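Local coordinates for protein Uly1 (Catenovulum maritimum, PDB 7DRQ) that probably cleaves the algal polysaccharide ulvan as a calcium-binding lyase of polysaccharide lyase family 24, at residues 32-43 / 98-108. Residues are numbered along the deposited sequence; the frame is centred on the assembly and turned at random.
Sequences YIEGQKYNYAYG and FEGRWWVGETH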
loop_
_atom_site.group_PDB
_atom_site.type_symbol
_atom_site.label_atom_id
_atom_site.label_comp_id
_atom_site.label_asym_id
_atom_site.label_seq_id
_atom_site.Cartn_x
_atom_site.Cartn_y
_atom_site.Cartn_z
ATOM N N TYR A 32 -13.125 -26.361 -0.202
ATOM C CA TYR A 32 -11.870 -26.753 0.422
ATOM C C TYR A 32 -11.597 -28.246 0.239
ATOM O O TYR A 32 -12.518 -29.064 0.241
ATOM C CB TYR A 32 -11.949 -26.406 1.904
ATOM C CG TYR A 32 -10.792 -26.875 2.741
ATOM C CD1 TYR A 32 -9.513 -26.363 2.542
ATOM C CD2 TYR A 32 -10.986 -27.802 3.765
ATOM C CE1 TYR A 32 -8.449 -26.784 3.324
ATOM C CE2 TYR A 32 -9.928 -28.224 4.552
ATOM C CZ TYR A 32 -8.666 -27.711 4.326
ATOM O OH TYR A 32 -7.617 -28.126 5.112
ATOM N N ILE A 33 -10.315 -28.598 0.101
ATOM C CA ILE A 33 -9.829 -29.979 0.072
ATOM C C ILE A 33 -8.696 -30.063 1.092
ATOM O O ILE A 33 -7.695 -29.369 0.943
ATOM C CB ILE A 33 -9.296 -30.368 -1.318
ATOM C CG1 ILE A 33 -10.381 -30.299 -2.392
ATOM C CG2 ILE A 33 -8.619 -31.750 -1.290
ATOM C CD1 ILE A 33 -9.820 -30.440 -3.802
ATOM N N GLU A 34 -8.848 -30.945 2.080
ATOM C CA GLU A 34 -7.855 -31.150 3.139
ATOM C C GLU A 34 -6.539 -31.665 2.555
ATOM O O GLU A 34 -6.645 -32.505 1.712
ATOM C CB GLU A 34 -8.395 -32.048 4.245
ATOM C CG GLU A 34 -7.511 -32.110 5.476
ATOM C CD GLU A 34 -6.302 -32.968 5.283
ATOM O OE1 GLU A 34 -5.267 -32.831 5.971
ATOM O OE2 GLU A 34 -6.335 -33.790 4.380
ATOM N N GLY A 35 -5.345 -31.185 2.990
ATOM C CA GLY A 35 -4.098 -31.555 2.388
ATOM C C GLY A 35 -3.737 -30.746 1.167
ATOM O O GLY A 35 -2.636 -30.925 0.636
ATOM N N GLN A 36 -4.620 -29.859 0.702
ATOM C CA GLN A 36 -4.300 -29.047 -0.463
ATOM C C GLN A 36 -3.175 -28.068 -0.151
ATOM O O GLN A 36 -3.005 -27.615 0.986
ATOM C CB GLN A 36 -5.526 -28.261 -0.946
ATOM C CG GLN A 36 -5.925 -27.088 -0.031
ATOM C CD GLN A 36 -6.988 -26.186 -0.639
ATOM O OE1 GLN A 36 -8.177 -26.523 -0.654
ATOM N NE2 GLN A 36 -6.562 -25.032 -1.149
ATOM N N LYS A 37 -2.399 -27.737 -1.182
ATOM C CA LYS A 37 -1.515 -26.584 -1.085
ATOM C C LYS A 37 -2.347 -25.308 -1.011
ATOM O O LYS A 37 -3.545 -25.288 -1.315
ATOM C CB LYS A 37 -0.560 -26.538 -2.279
ATOM C CG LYS A 37 0.432 -27.698 -2.324
ATOM C CD LYS A 37 1.392 -27.570 -3.499
ATOM C CE LYS A 37 1.996 -28.925 -3.860
ATOM N NZ LYS A 37 1.071 -29.735 -4.719
ATOM N N TYR A 38 -1.702 -24.224 -0.582
ATOM C CA TYR A 38 -2.413 -22.951 -0.369
ATOM C C TYR A 38 -2.482 -22.202 -1.689
ATOM O O TYR A 38 -1.562 -21.474 -2.066
ATOM C CB TYR A 38 -1.726 -22.137 0.717
ATOM C CG TYR A 38 -2.625 -21.148 1.443
ATOM C CD1 TYR A 38 -3.785 -20.656 0.855
ATOM C CD2 TYR A 38 -2.296 -20.703 2.717
ATOM C CE1 TYR A 38 -4.603 -19.734 1.529
ATOM C CE2 TYR A 38 -3.094 -19.808 3.394
ATOM C CZ TYR A 38 -4.243 -19.323 2.802
ATOM O OH TYR A 38 -5.013 -18.432 3.505
ATOM N N ASN A 39 -3.584 -22.380 -2.409
ATOM C CA ASN A 39 -3.774 -21.696 -3.679
ATOM C C ASN A 39 -4.043 -20.213 -3.434
ATOM O O ASN A 39 -4.129 -19.746 -2.293
ATOM C CB ASN A 39 -4.901 -22.368 -4.459
ATOM C CG ASN A 39 -4.624 -23.834 -4.693
ATOM O OD1 ASN A 39 -3.519 -24.205 -5.089
ATOM N ND2 ASN A 39 -5.611 -24.678 -4.430
ATOM N N TYR A 40 -4.173 -19.451 -4.520
ATOM C CA TYR A 40 -4.253 -18.004 -4.384
ATOM C C TYR A 40 -4.913 -17.398 -5.617
ATOM O O TYR A 40 -4.858 -17.962 -6.713
ATOM C CB TYR A 40 -2.859 -17.400 -4.157
ATOM C CG TYR A 40 -1.863 -17.695 -5.261
ATOM C CD1 TYR A 40 -1.084 -18.849 -5.228
ATOM C CD2 TYR A 40 -1.707 -16.828 -6.337
ATOM C CE1 TYR A 40 -0.164 -19.128 -6.236
ATOM C CE2 TYR A 40 -0.792 -17.096 -7.351
ATOM C CZ TYR A 40 -0.026 -18.249 -7.294
ATOM O OH TYR A 40 0.880 -18.524 -8.297
ATOM N N ALA A 41 -5.531 -16.239 -5.422
ATOM C CA ALA A 41 -6.291 -15.583 -6.477
ATOM C C ALA A 41 -5.506 -14.489 -7.185
ATOM O O ALA A 41 -5.777 -14.200 -8.360
ATOM C CB ALA A 41 -7.581 -14.988 -5.900
ATOM N N TYR A 42 -4.526 -13.891 -6.516
ATOM C CA TYR A 42 -3.771 -12.814 -7.141
ATOM C C TYR A 42 -2.282 -13.095 -7.040
ATOM O O TYR A 42 -1.736 -13.827 -7.873
ATOM C CB TYR A 42 -4.175 -11.483 -6.508
ATOM C CG TYR A 42 -5.646 -11.217 -6.735
ATOM C CD1 TYR A 42 -6.101 -10.769 -7.963
ATOM C CD2 TYR A 42 -6.583 -11.477 -5.737
ATOM C CE1 TYR A 42 -7.447 -10.553 -8.189
ATOM C CE2 TYR A 42 -7.933 -11.253 -5.948
ATOM C CZ TYR A 42 -8.359 -10.793 -7.177
ATOM O OH TYR A 42 -9.702 -10.571 -7.394
ATOM N N GLY A 43 -1.611 -12.550 -6.012
ATOM C CA GLY A 43 -0.219 -12.870 -5.781
ATOM C C GLY A 43 -0.067 -14.027 -4.812
ATOM O O GLY A 43 -1.003 -14.429 -4.136
ATOM N N PHE A 98 -10.103 -15.458 -0.106
ATOM C CA PHE A 98 -10.931 -14.832 -1.127
ATOM C C PHE A 98 -12.393 -14.914 -0.702
ATOM O O PHE A 98 -12.990 -15.995 -0.728
ATOM C CB PHE A 98 -10.731 -15.495 -2.487
ATOM C CG PHE A 98 -11.433 -14.765 -3.603
ATOM C CD1 PHE A 98 -10.807 -13.708 -4.250
ATOM C CD2 PHE A 98 -12.724 -15.108 -3.979
ATOM C CE1 PHE A 98 -11.448 -13.016 -5.271
ATOM C CE2 PHE A 98 -13.380 -14.415 -4.996
ATOM C CZ PHE A 98 -12.743 -13.369 -5.640
ATOM N N GLU A 99 -12.961 -13.773 -0.310
ATOM C CA GLU A 99 -14.368 -13.663 0.082
ATOM C C GLU A 99 -14.777 -14.778 1.043
ATOM O O GLU A 99 -15.799 -15.446 0.867
ATOM C CB GLU A 99 -15.272 -13.636 -1.161
ATOM C CG GLU A 99 -15.002 -12.421 -2.069
ATOM C CD GLU A 99 -15.761 -12.464 -3.388
ATOM O OE1 GLU A 99 -15.536 -11.578 -4.238
ATOM O OE2 GLU A 99 -16.563 -13.393 -3.577
ATOM N N GLY A 100 -13.954 -14.991 2.068
ATOM C CA GLY A 100 -14.244 -15.966 3.097
ATOM C C GLY A 100 -13.679 -17.347 2.841
ATOM O O GLY A 100 -13.613 -18.156 3.777
ATOM N N ARG A 101 -13.272 -17.642 1.602
ATOM C CA ARG A 101 -12.686 -18.933 1.246
ATOM C C ARG A 101 -11.228 -18.875 1.651
ATOM O O ARG A 101 -10.353 -18.517 0.862
ATOM C CB ARG A 101 -12.844 -19.219 -0.241
ATOM C CG ARG A 101 -14.264 -19.606 -0.639
ATOM C CD ARG A 101 -15.193 -18.393 -0.742
ATOM N NE ARG A 101 -16.342 -18.680 -1.603
ATOM C CZ ARG A 101 -17.384 -17.865 -1.762
ATOM N NH1 ARG A 101 -17.425 -16.703 -1.123
ATOM N NH2 ARG A 101 -18.383 -18.206 -2.575
ATOM N N TRP A 102 -10.971 -19.248 2.907
ATOM C CA TRP A 102 -9.688 -18.965 3.532
ATOM C C TRP A 102 -8.559 -19.810 2.960
ATOM O O TRP A 102 -7.392 -19.485 3.191
ATOM C CB TRP A 102 -9.788 -19.172 5.045
ATOM C CG TRP A 102 -10.412 -20.483 5.432
ATOM C CD1 TRP A 102 -11.716 -20.701 5.771
ATOM C CD2 TRP A 102 -9.757 -21.760 5.511
ATOM N NE1 TRP A 102 -11.915 -22.032 6.056
ATOM C CE2 TRP A 102 -10.730 -22.704 5.905
ATOM C CE3 TRP A 102 -8.444 -22.197 5.290
ATOM C CZ2 TRP A 102 -10.430 -24.059 6.082
ATOM C CZ3 TRP A 102 -8.150 -23.542 5.464
ATOM C CH2 TRP A 102 -9.144 -24.456 5.856
ATOM N N TRP A 103 -8.877 -20.875 2.223
ATOM C CA TRP A 103 -7.863 -21.686 1.551
ATOM C C TRP A 103 -7.443 -21.110 0.199
ATOM O O TRP A 103 -6.615 -21.720 -0.489
ATOM C CB TRP A 103 -8.377 -23.123 1.374
ATOM C CG TRP A 103 -9.671 -23.134 0.615
ATOM C CD1 TRP A 103 -9.821 -23.232 -0.731
ATOM C CD2 TRP A 103 -10.991 -22.973 1.158
ATOM N NE1 TRP A 103 -11.150 -23.167 -1.070
ATOM C CE2 TRP A 103 -11.892 -23.003 0.071
ATOM C CE3 TRP A 103 -11.499 -22.817 2.453
ATOM C CZ2 TRP A 103 -13.274 -22.883 0.236
ATOM C CZ3 TRP A 103 -12.881 -22.694 2.617
ATOM C CH2 TRP A 103 -13.749 -22.729 1.511
ATOM N N VAL A 104 -7.987 -19.965 -0.211
ATOM C CA VAL A 104 -7.511 -19.250 -1.391
ATOM C C VAL A 104 -6.904 -17.937 -0.923
ATOM O O VAL A 104 -7.627 -17.027 -0.499
ATOM C CB VAL A 104 -8.622 -19.004 -2.421
ATOM C CG1 VAL A 104 -8.038 -18.259 -3.620
ATOM C CG2 VAL A 104 -9.241 -20.319 -2.858
ATOM N N GLY A 105 -5.585 -17.823 -1.041
ATOM C CA GLY A 105 -4.894 -16.647 -0.532
ATOM C C GLY A 105 -5.217 -15.399 -1.339
ATOM O O GLY A 105 -5.366 -15.437 -2.563
ATOM N N GLU A 106 -5.298 -14.269 -0.643
ATOM C CA GLU A 106 -5.838 -13.041 -1.223
ATOM C C GLU A 106 -4.895 -11.887 -0.862
ATOM O O GLU A 106 -4.972 -11.327 0.234
ATOM C CB GLU A 106 -7.276 -12.853 -0.714
ATOM C CG GLU A 106 -7.925 -11.497 -0.792
ATOM C CD GLU A 106 -8.023 -10.893 -2.182
ATOM O OE1 GLU A 106 -6.967 -10.553 -2.730
ATOM O OE2 GLU A 106 -9.157 -10.681 -2.692
ATOM N N THR A 107 -3.981 -11.536 -1.779
ATOM C CA THR A 107 -2.947 -10.557 -1.447
ATOM C C THR A 107 -3.453 -9.116 -1.417
ATOM O O THR A 107 -2.672 -8.227 -1.064
ATOM C CB THR A 107 -1.746 -10.663 -2.405
ATOM O OG1 THR A 107 -2.189 -10.700 -3.770
ATOM C CG2 THR A 107 -0.908 -11.922 -2.093
ATOM N N HIS A 108 -4.718 -8.846 -1.769
ATOM C CA HIS A 108 -5.254 -7.524 -1.462
ATOM C C HIS A 108 -5.311 -7.299 0.038
ATOM O O HIS A 108 -5.250 -6.154 0.501
ATOM C CB HIS A 108 -6.670 -7.343 -2.019
ATOM C CG HIS A 108 -6.733 -7.273 -3.513
ATOM N ND1 HIS A 108 -6.816 -8.399 -4.306
ATOM C CD2 HIS A 108 -6.748 -6.213 -4.356
ATOM C CE1 HIS A 108 -6.863 -8.033 -5.576
ATOM N NE2 HIS A 108 -6.832 -6.712 -5.632
HETATM O O HOH W 1 -3.713 -13.686 -3.752
#
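Tyr-40 and Gly-105 pair in a minimal parallel beta bridge, a short two-stranded pairing that joins a loop near the N terminus to the BNR-repeat part of the same chain, of the beta-propeller clan. It illustrates how a very short strand pairing is flanked by side-chain packing. Gly-105 N donates to Asn-39 O at 2.7 Å, almost straight at 177°, and Gly-105 O takes Ala-41 N at 3.0 Å. Beside this bridge the packing is close: Ala-41 CB rests against Phe-98 CD1 and Val-104 CG1, while helix 24-29 also touches Phe-98.

Toward Tyr-32, the contact becomes an aromatic cluster. Tyr-32 CB sits over the six-membered ring of Trp-103, 3.6 Å from its centroid, a CH-pi contact. With CG anti to the backbone N (chi1 174°), the phenol extends past this indole so that its CE1 meets Trp-102 CH2, the two rings meeting obliquely. Replacing Trp-103 with an alanine would probably open a gap under Tyr-32 and leave its ring free to shift. Against this close packing stands the solvent side: Ile-33, Glu-34 and Gly-35, the first three residues of a type II turn, are exposed and make no contact with 98-108, whereas Gln-36, which ends the turn, reaches Trp-103.

At the other end, His-108 directs its edge at the face of Tyr-42, its CE1 lying over the ring centre with the planes nearly perpendicular (87°). The imidazole is fixed in rotation by Glu-106 OE1, which accepts from both His-108 ND1 (2.7 Å) and His-108 N; Glu-106 OE2 goes to His-129. One water joins Tyr-42 N, Gly-43 O, Gly-105 O and Thr-107 N, and beside it Gly-43 N donates to Thr-107 OG1 at 3.0 Å.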